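Long-range contact in translation initiation factor eIF2B subunit delta (Schizosaccharomyces pombe, PDB 5B04), which forms part of the eIF2B complex, which catalyses the exchange of GDP for GTP on the gamma subunit of the initiation factor eIF2: residues 128-132 and 200-206. Coordinates in Å, arbitrary orientation, origin at the centre of the assembly. Numbering follows the deposited sequence.
Sequences WRRRR and YLVSTRP
Residues 128-132, a loop extended from Arg129 to Arg131 between two residues of helix-like psi, pack against segment 200-206, the last turn of helix 186-204 and what follows, burying 317 Å²; the backbones come nearest at Arg131 and Thr204, CA atoms 4.6 Å apart. The closest polar approach is Arg131 N to Ser203 O, 3.0 Å. Ser203 and Thr204, both chi1 p, turn their hydroxyls back: Ser203 OG donates to Tyr200 O (a very short 2.4 Å), Thr204 OG1 to Leu201 O (2.7 Å). Arginine side chains add further contacts. Arg131 (chi1 t, chi2 135°, chi3 p) brings NH2 3.6 Å from Ser203 OG and 4.1 Å from Tyr200 CD1 at the ring edge. Arg130 (chi1 m, chi2 m) folds so that NH1 donates to Arg129 O (3.2 Å) and to Asp127 O; Pro206 CD covers one guanidinium face, 3.7 Å from Arg130 CZ. This is plain intrachain packing of an N-terminal loop on the family's helical part; Tyr200 and Leu201 pack on helix 143-154, while Arg205 salt-bridges Glu394 and touches strand 425-435.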
loop_
_atom_site.group_PDB
_atom_site.type_symbol
_atom_site.label_atom_id
_atom_site.label_comp_id
_atom_site.label_asym_id
_atom_site.label_seq_id
_atom_site.Cartn_x
_atom_site.Cartn_y
_atom_site.Cartn_z
ATOM N N TRP G 128 13.701 -21.439 -12.158
ATOM C CA TRP G 128 13.443 -21.421 -13.593
ATOM C C TRP G 128 14.005 -22.654 -14.295
ATOM O O TRP G 128 13.723 -22.888 -15.471
ATOM C CB TRP G 128 14.032 -20.156 -14.218
ATOM C CG TRP G 128 15.506 -20.019 -13.994
ATOM C CD1 TRP G 128 16.121 -19.444 -12.919
ATOM C CD2 TRP G 128 16.553 -20.469 -14.862
ATOM N NE1 TRP G 128 17.485 -19.507 -13.066
ATOM C CE2 TRP G 128 17.776 -20.132 -14.250
ATOM C CE3 TRP G 128 16.574 -21.124 -16.098
ATOM C CZ2 TRP G 128 19.008 -20.427 -14.832
ATOM C CZ3 TRP G 128 17.797 -21.416 -16.673
ATOM C CH2 TRP G 128 18.997 -21.067 -16.040
ATOM N N ARG G 129 14.799 -23.439 -13.574
ATOM C CA ARG G 129 15.413 -24.633 -14.144
ATOM C C ARG G 129 14.390 -25.736 -14.389
ATOM O O ARG G 129 13.635 -26.109 -13.491
ATOM C CB ARG G 129 16.527 -25.149 -13.233
ATOM C CG ARG G 129 17.751 -24.253 -13.187
ATOM C CD ARG G 129 18.819 -24.823 -12.270
ATOM N NE ARG G 129 20.028 -24.004 -12.273
ATOM C CZ ARG G 129 20.197 -22.919 -11.525
ATOM N NH1 ARG G 129 19.231 -22.515 -10.711
ATOM N NH2 ARG G 129 21.331 -22.236 -11.592
ATOM N N ARG G 130 14.371 -26.251 -15.614
ATOM C CA ARG G 130 13.455 -27.322 -15.988
ATOM C C ARG G 130 14.183 -28.428 -16.745
ATOM O O ARG G 130 15.280 -28.223 -17.262
ATOM C CB ARG G 130 12.309 -26.779 -16.847
ATOM C CG ARG G 130 11.438 -25.733 -16.171
ATOM C CD ARG G 130 10.651 -26.322 -15.013
ATOM N NE ARG G 130 9.608 -25.411 -14.549
ATOM C CZ ARG G 130 9.792 -24.469 -13.629
ATOM N NH1 ARG G 130 10.984 -24.308 -13.069
ATOM N NH2 ARG G 130 8.786 -23.685 -13.271
ATOM N N ARG G 131 13.561 -29.601 -16.803
ATOM C CA ARG G 131 14.053 -30.693 -17.634
ATOM C C ARG G 131 13.010 -31.069 -18.679
ATOM O O ARG G 131 11.991 -31.683 -18.360
ATOM C CB ARG G 131 14.572 -31.848 -16.777
ATOM C CG ARG G 131 14.935 -33.086 -17.581
ATOM C CD ARG G 131 16.270 -33.676 -17.151
ATOM N NE ARG G 131 16.248 -34.156 -15.773
ATOM C CZ ARG G 131 17.284 -34.724 -15.166
ATOM N NH1 ARG G 131 18.429 -34.887 -15.817
ATOM N NH2 ARG G 131 17.178 -35.131 -13.909
ATOM N N ARG G 132 13.266 -30.695 -19.927
ATOM C CA ARG G 132 12.319 -30.910 -21.006
ATOM C C ARG G 132 12.397 -32.280 -21.762
ATOM O O ARG G 132 11.442 -32.815 -22.324
ATOM C CB ARG G 132 12.395 -29.690 -21.926
ATOM C CG ARG G 132 11.890 -28.405 -21.284
ATOM C CD ARG G 132 11.942 -27.237 -22.255
ATOM N NE ARG G 132 11.526 -25.985 -21.629
ATOM C CZ ARG G 132 11.593 -24.802 -22.230
ATOM N NH1 ARG G 132 12.047 -24.725 -23.469
ATOM N NH2 ARG G 132 11.199 -23.703 -21.602
ATOM N N TYR G 200 13.594 -36.643 -9.597
ATOM C CA TYR G 200 13.507 -36.517 -11.045
ATOM C C TYR G 200 12.252 -35.752 -11.451
ATOM O O TYR G 200 12.293 -34.898 -12.335
ATOM C CB TYR G 200 13.522 -37.898 -11.705
ATOM C CG TYR G 200 13.030 -37.908 -13.136
ATOM C CD1 TYR G 200 13.843 -37.471 -14.174
ATOM C CD2 TYR G 200 11.756 -38.365 -13.449
ATOM C CE1 TYR G 200 13.396 -37.481 -15.484
ATOM C CE2 TYR G 200 11.301 -38.379 -14.753
ATOM C CZ TYR G 200 12.124 -37.936 -15.767
ATOM O OH TYR G 200 11.673 -37.951 -17.067
ATOM N N LEU G 201 11.140 -36.062 -10.792
ATOM C CA LEU G 201 9.856 -35.447 -11.110
ATOM C C LEU G 201 9.831 -33.953 -10.798
ATOM O O LEU G 201 9.235 -33.170 -11.537
ATOM C CB LEU G 201 8.728 -36.153 -10.354
ATOM C CG LEU G 201 8.335 -37.534 -10.878
ATOM C CD1 LEU G 201 7.277 -38.162 -9.989
ATOM C CD2 LEU G 201 7.841 -37.439 -12.312
ATOM N N VAL G 202 10.480 -33.562 -9.706
ATOM C CA VAL G 202 10.495 -32.162 -9.300
ATOM C C VAL G 202 11.423 -31.352 -10.205
ATOM O O VAL G 202 11.352 -30.123 -10.245
ATOM C CB VAL G 202 10.929 -32.003 -7.823
ATOM C CG1 VAL G 202 12.438 -32.133 -7.686
ATOM C CG2 VAL G 202 10.451 -30.669 -7.264
ATOM N N SER G 203 12.285 -32.048 -10.941
ATOM C CA SER G 203 13.200 -31.393 -11.869
ATOM C C SER G 203 12.524 -31.146 -13.214
ATOM O O SER G 203 12.948 -30.284 -13.982
ATOM C CB SER G 203 14.468 -32.228 -12.060
ATOM O OG SER G 203 14.177 -33.467 -12.682
ATOM N N THR G 204 11.472 -31.910 -13.494
ATOM C CA THR G 204 10.681 -31.708 -14.702
ATOM C C THR G 204 9.656 -30.605 -14.464
ATOM O O THR G 204 9.380 -29.793 -15.347
ATOM C CB THR G 204 9.959 -32.996 -15.141
ATOM O OG1 THR G 204 8.929 -33.319 -14.198
ATOM C CG2 THR G 204 10.942 -34.154 -15.237
ATOM N N ARG G 205 9.096 -30.592 -13.258
ATOM C CA ARG G 205 8.185 -29.537 -12.829
ATOM C C ARG G 205 8.047 -29.536 -11.311
ATOM O O ARG G 205 7.857 -30.593 -10.707
ATOM C CB ARG G 205 6.808 -29.699 -13.477
ATOM C CG ARG G 205 5.774 -28.736 -12.917
ATOM C CD ARG G 205 4.494 -28.701 -13.727
ATOM N NE ARG G 205 3.668 -27.565 -13.330
ATOM C CZ ARG G 205 2.355 -27.490 -13.516
ATOM N NH1 ARG G 205 1.706 -28.489 -14.097
ATOM N NH2 ARG G 205 1.690 -26.413 -13.118
ATOM N N PRO G 206 8.149 -28.347 -10.692
ATOM C CA PRO G 206 7.975 -28.171 -9.246
ATOM C C PRO G 206 6.696 -28.824 -8.726
ATOM O O PRO G 206 5.640 -28.700 -9.350
ATOM C CB PRO G 206 7.915 -26.651 -9.087
ATOM C CG PRO G 206 8.743 -26.139 -10.211
ATOM C CD PRO G 206 8.507 -27.083 -11.359
#